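Caspase-1 (Spodoptera frugiperda, PDB 1M72) is a cysteine protease of the caspase family that probably cleaves protein targets in the activation cascade carrying out apoptosis. Local coordinates at residues C209-L212 against E218-I221; S238-P241 against M246-Q249. All coordinates share one frame; numbering follows the deposited sequence.

Interaction 1. Residues C209-L212 against E218-I221; sequences CEEL and ERDI
Glu211 lies on helix 203-215 and Arg219 on the extended loop beyond it, with their CA atoms 9.6 Å apart and no backbone hydrogen bond between the two segments. The contact is therefore made by two long side chains reaching for each other. It is a salt bridge between Glu211 OE2 and Arg219 NH1, rather long at 3.4 Å. The carboxylate oxygen comes in at the edge of the guanidinium, close to its plane. The two flat groups are turned only 23° from each other, but a single oxygen meets a single nitrogen. The Glu211 chain bends at chi2 (51°), which swings its carboxylate around. Arg219 first runs out extended, then bends at chi3 (-72°) and brings NH1 forward. The other Glu211 oxygen, OE1, is held by a salt bridge to Lys231 on helix 221-235. The carboxylate thus sits between two basic groups, which would probably favour its ionised form. Leu212 packs on Val64 and Leu65 of helix 54-67 and on Leu224 of helix 221-235. Asp220 is the N-cap of helix 221-235, and its OD2 also bonds the hydroxyl of Thr223. The bridge spans the turn between two consecutive helices, 203-215 and 221-235, in the small-subunit part of the caspase fold.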
ATOM      1  N   CYS C 209      15.823  -6.136  -7.319  1.00 25.58           N
ATOM      2  CA  CYS C 209      17.269  -6.017  -7.378  1.00 27.50           C
ATOM      3  C   CYS C 209      17.746  -5.257  -8.615  1.00 31.39           C
ATOM      4  O   CYS C 209      18.678  -4.422  -8.523  1.00 32.05           O
ATOM      5  CB  CYS C 209      17.912  -7.402  -7.290  1.00 24.47           C
ATOM      6  SG  CYS C 209      17.724  -8.109  -5.623  1.00 25.74           S
ATOM      7  N   GLU C 210      17.104  -5.516  -9.752  1.00 29.71           N
ATOM      8  CA  GLU C 210      17.450  -4.808 -10.982  1.00 33.56           C
ATOM      9  C   GLU C 210      17.149  -3.302 -10.873  1.00 33.31           C
ATOM     10  O   GLU C 210      17.967  -2.473 -11.265  1.00 32.05           O
ATOM     11  CB  GLU C 210      16.707  -5.401 -12.199  1.00 35.53           C
ATOM     12  CG  GLU C 210      17.044  -4.709 -13.528  1.00 45.95           C
ATOM     13  CD  GLU C 210      16.531  -5.469 -14.780  1.00 55.68           C
ATOM     14  OE1 GLU C 210      15.300  -5.675 -14.923  1.00 60.04           O
ATOM     15  OE2 GLU C 210      17.365  -5.857 -15.641  1.00 61.02           O
ATOM     16  N   GLU C 211      15.997  -2.935 -10.325  1.00 31.58           N
ATOM     17  CA  GLU C 211      15.655  -1.515 -10.217  1.00 31.11           C
ATOM     18  C   GLU C 211      16.553  -0.802  -9.194  1.00 29.87           C
ATOM     19  O   GLU C 211      16.914   0.375  -9.379  1.00 27.70           O
ATOM     20  CB  GLU C 211      14.189  -1.363  -9.818  1.00 31.73           C
ATOM     21  CG  GLU C 211      13.535  -0.133 -10.352  1.00 36.35           C
ATOM     22  CD  GLU C 211      13.724   0.027 -11.863  1.00 37.23           C
ATOM     23  OE1 GLU C 211      13.293  -0.856 -12.636  1.00 37.75           O
ATOM     24  OE2 GLU C 211      14.305   1.051 -12.267  1.00 38.96           O
ATOM     25  N   LEU C 212      16.891  -1.514  -8.116  1.00 28.34           N
ATOM     26  CA  LEU C 212      17.776  -0.987  -7.088  1.00 28.53           C
ATOM     27  C   LEU C 212      19.175  -0.802  -7.669  1.00 33.14           C
ATOM     28  O   LEU C 212      19.840   0.179  -7.351  1.00 33.51           O
ATOM     29  CB  LEU C 212      17.848  -1.919  -5.877  1.00 26.44           C
ATOM     30  CG  LEU C 212      16.625  -1.879  -4.941  1.00 28.51           C
ATOM     31  CD1 LEU C 212      16.800  -2.845  -3.771  1.00 20.76           C
ATOM     32  CD2 LEU C 212      16.412  -0.428  -4.424  1.00 27.03           C
ATOM     33  N   GLU C 218      19.225   7.317  -6.581  1.00 32.37           N
ATOM     34  CA  GLU C 218      18.607   8.569  -6.986  1.00 34.30           C
ATOM     35  C   GLU C 218      17.126   8.671  -7.080  1.00 32.98           C
ATOM     36  O   GLU C 218      16.610   9.780  -7.150  1.00 34.87           O
ATOM     37  CB  GLU C 218      19.139   8.969  -8.357  1.00 36.42           C
ATOM     38  CG  GLU C 218      20.602   8.729  -8.539  1.00 45.86           C
ATOM     39  CD  GLU C 218      20.935   8.230  -9.946  1.00 51.24           C
ATOM     40  OE1 GLU C 218      20.635   7.037 -10.247  1.00 51.79           O
ATOM     41  OE2 GLU C 218      21.488   9.043 -10.735  1.00 49.66           O
ATOM     42  N   ARG C 219      16.430   7.547  -7.110  1.00 30.45           N
ATOM     43  CA  ARG C 219      14.990   7.590  -7.280  1.00 27.47           C
ATOM     44  C   ARG C 219      14.267   7.381  -5.957  1.00 28.83           C
ATOM     45  O   ARG C 219      14.743   6.615  -5.129  1.00 25.38           O
ATOM     46  CB  ARG C 219      14.658   6.521  -8.297  1.00 26.65           C
ATOM     47  CG  ARG C 219      13.241   6.227  -8.550  1.00 30.20           C
ATOM     48  CD  ARG C 219      13.184   5.360  -9.793  1.00 32.76           C
ATOM     49  NE  ARG C 219      13.508   6.150 -10.974  1.00 39.21           N
ATOM     50  CZ  ARG C 219      13.681   5.674 -12.207  1.00 40.44           C
ATOM     51  NH1 ARG C 219      13.578   4.370 -12.477  1.00 38.61           N
ATOM     52  NH2 ARG C 219      13.942   6.536 -13.187  1.00 42.60           N
ATOM     53  N   ASP C 220      13.143   8.074  -5.732  1.00 27.63           N
ATOM     54  CA  ASP C 220      12.422   7.856  -4.484  1.00 28.18           C
ATOM     55  C   ASP C 220      11.774   6.440  -4.500  1.00 27.13           C
ATOM     56  O   ASP C 220      11.411   5.896  -5.571  1.00 24.40           O
ATOM     57  CB  ASP C 220      11.412   8.972  -4.221  1.00 27.67           C
ATOM     58  CG  ASP C 220      10.111   8.793  -4.974  1.00 32.85           C
ATOM     59  OD1 ASP C 220       9.243   8.037  -4.470  1.00 32.37           O
ATOM     60  OD2 ASP C 220       9.974   9.407  -6.067  1.00 33.04           O
ATOM     61  N   ILE C 221      11.688   5.872  -3.295  1.00 23.90           N
ATOM     62  CA  ILE C 221      11.231   4.516  -3.049  1.00 23.29           C
ATOM     63  C   ILE C 221       9.884   4.173  -3.691  1.00 22.05           C
ATOM     64  O   ILE C 221       9.763   3.143  -4.373  1.00 19.15           O
ATOM     65  CB  ILE C 221      11.269   4.199  -1.475  1.00 26.11           C
ATOM     66  CG1 ILE C 221      11.375   2.684  -1.232  1.00 27.89           C
ATOM     67  CG2 ILE C 221       9.995   4.671  -0.784  1.00 24.15           C
ATOM     68  CD1 ILE C 221      12.394   2.021  -2.074  1.00 26.04           C
TER

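Interaction 2. Residues S238-P241 against M246-Q249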
ATOM      1  N   SER C 238       4.148 -16.871 -16.410  1.00 26.88           N
ATOM      2  CA  SER C 238       4.505 -18.230 -16.054  1.00 27.11           C
ATOM      3  C   SER C 238       4.525 -19.165 -17.255  1.00 27.06           C
ATOM      4  O   SER C 238       3.803 -18.974 -18.255  1.00 26.97           O
ATOM      5  CB  SER C 238       3.537 -18.793 -14.987  1.00 25.65           C
ATOM      6  OG  SER C 238       2.257 -19.090 -15.547  1.00 20.90           O
ATOM      7  N   ASN C 239       5.371 -20.163 -17.139  1.00 26.37           N
ATOM      8  CA  ASN C 239       5.460 -21.191 -18.159  1.00 34.09           C
ATOM      9  C   ASN C 239       5.469 -22.502 -17.395  1.00 33.58           C
ATOM     10  O   ASN C 239       6.443 -22.827 -16.699  1.00 35.80           O
ATOM     11  CB  ASN C 239       6.736 -21.067 -19.015  1.00 35.17           C
ATOM     12  CG  ASN C 239       6.919 -22.253 -19.978  1.00 36.08           C
ATOM     13  OD1 ASN C 239       7.839 -23.050 -19.822  1.00 38.84           O
ATOM     14  ND2 ASN C 239       6.040 -22.372 -20.962  1.00 37.20           N
ATOM     15  N   ALA C 240       4.364 -23.225 -17.514  1.00 32.19           N
ATOM     16  CA  ALA C 240       4.184 -24.512 -16.862  1.00 35.21           C
ATOM     17  C   ALA C 240       3.294 -25.328 -17.795  1.00 37.81           C
ATOM     18  O   ALA C 240       2.116 -25.521 -17.533  1.00 39.72           O
ATOM     19  CB  ALA C 240       3.503 -24.311 -15.533  1.00 32.60           C
ATOM     20  N   PRO C 241       3.849 -25.799 -18.916  1.00 41.28           N
ATOM     21  CA  PRO C 241       3.084 -26.594 -19.896  1.00 40.95           C
ATOM     22  C   PRO C 241       2.453 -27.876 -19.330  1.00 39.89           C
ATOM     23  O   PRO C 241       1.474 -28.386 -19.877  1.00 41.24           O
ATOM     24  CB  PRO C 241       4.107 -26.892 -20.991  1.00 42.73           C
ATOM     25  CG  PRO C 241       5.116 -25.720 -20.858  1.00 46.32           C
ATOM     26  CD  PRO C 241       5.241 -25.587 -19.356  1.00 42.99           C
ATOM     27  N   MET C 246      -1.884 -23.486 -14.209  1.00 24.85           N
ATOM     28  CA  MET C 246      -0.749 -22.691 -13.703  1.00 25.48           C
ATOM     29  C   MET C 246       0.050 -22.027 -14.850  1.00 27.73           C
ATOM     30  O   MET C 246       0.993 -21.275 -14.634  1.00 25.04           O
ATOM     31  CB  MET C 246       0.220 -23.582 -12.938  1.00 26.77           C
ATOM     32  CG  MET C 246      -0.396 -24.362 -11.788  1.00 30.28           C
ATOM     33  SD  MET C 246      -1.154 -23.255 -10.616  1.00 32.63           S
ATOM     34  CE  MET C 246       0.386 -22.627  -9.718  1.00 34.19           C
ATOM     35  N   HIS C 247      -0.355 -22.303 -16.075  1.00 28.52           N
ATOM     36  CA  HIS C 247       0.363 -21.821 -17.218  1.00 30.13           C
ATOM     37  C   HIS C 247      -0.030 -20.438 -17.751  1.00 28.25           C
ATOM     38  O   HIS C 247      -1.194 -20.113 -17.824  1.00 26.39           O
ATOM     39  CB  HIS C 247       0.261 -22.884 -18.320  1.00 30.62           C
ATOM     40  CG  HIS C 247       1.194 -22.652 -19.462  1.00 36.12           C
ATOM     41  ND1 HIS C 247       2.561 -22.550 -19.294  1.00 33.06           N
ATOM     42  CD2 HIS C 247       0.955 -22.464 -20.785  1.00 35.88           C
ATOM     43  CE1 HIS C 247       3.118 -22.309 -20.467  1.00 38.37           C
ATOM     44  NE2 HIS C 247       2.166 -22.253 -21.386  1.00 35.56           N
ATOM     45  N   GLN C 248       0.977 -19.651 -18.138  1.00 27.97           N
ATOM     46  CA  GLN C 248       0.803 -18.301 -18.670  1.00 29.19           C
ATOM     47  C   GLN C 248       0.119 -17.387 -17.689  1.00 28.03           C
ATOM     48  O   GLN C 248      -0.713 -16.580 -18.075  1.00 24.98           O
ATOM     49  CB  GLN C 248      -0.014 -18.333 -19.968  1.00 34.38           C
ATOM     50  CG  GLN C 248       0.591 -19.251 -21.045  1.00 38.83           C
ATOM     51  CD  GLN C 248      -0.183 -19.193 -22.344  1.00 43.40           C
ATOM     52  OE1 GLN C 248      -0.221 -20.162 -23.084  1.00 45.43           O
ATOM     53  NE2 GLN C 248      -0.810 -18.044 -22.625  1.00 47.08           N
ATOM     54  N   GLN C 249       0.463 -17.519 -16.416  1.00 26.71           N
ATOM     55  CA  GLN C 249      -0.158 -16.672 -15.412  1.00 31.31           C
ATOM     56  C   GLN C 249       0.697 -15.419 -15.190  1.00 30.75           C
ATOM     57  O   GLN C 249       1.894 -15.397 -15.521  1.00 34.46           O
ATOM     58  CB  GLN C 249      -0.380 -17.470 -14.123  1.00 27.40           C
ATOM     59  CG  GLN C 249      -1.185 -18.758 -14.373  1.00 26.47           C
ATOM     60  CD  GLN C 249      -2.610 -18.456 -14.788  1.00 27.28           C
ATOM     61  OE1 GLN C 249      -3.358 -17.875 -14.017  1.00 26.49           O
ATOM     62  NE2 GLN C 249      -2.984 -18.828 -16.020  1.00 26.33           N
TER
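Ser238 OG is gripped from two directions by the 246-249 segment. It donates to Met246 O at 2.7 Å and accepts a nearly straight bond from Gln249 N. The 2.5 Å from Gln249 N to Ser238 OG is shorter than usual, so the exact length is doubtful. Both segments belong to the loop between helix 221-235 and strand 254-257, known in caspases as L4, which borders the substrate cleft. The Ser238 hydroxyl lies between its own N and carbonyl carbon (chi1 73°), and from there it reaches both Met246 O and Gln249 N. The backbone adds a bond from Ser238 N to Gln249 O (2.8 Å) and a weak one from Gln248 N to Ser238 O. His247 ties the far end. Its ND1 accepts from Ala240 N at 2.6 Å, close to the ring plane, which is consistent with the ring proton sitting on NE2. Pro241 CA lies over one ring face and Gln248 CG over the opposite one, both toward the rim. The Asn239 amide runs alongside the ring, turned 66° to it. Asn239 N bonds an acidic side chain of the bound peptide, as expected of the S4 pocket, while Met246 packs on an apolar one. Gln249 folds back at chi2 (-67°), and its NE2 bonds His247 O at 2.8 Å, above the carbonyl plane.

Overall arrangement
The two interactions follow each other along the chain and lie at opposite ends of helix 221-235 in sequence. Interaction 1 sits at the turn leading into that helix, interaction 2 in the loop leaving it. Their centres are about 29 Å apart and they do not touch. Interaction 1 is small and charged: one ion pair, half buried, joining elements that flank the central sheet, away from the catalytic residues. Interaction 2 lies farther from the centre of the chain and buries four times as much surface. It is a network of neutral hydrogen bonds within one loop, beside the bound peptide, with the Met246 side chain about 8 Å from that of Cys150, the probable nucleophile.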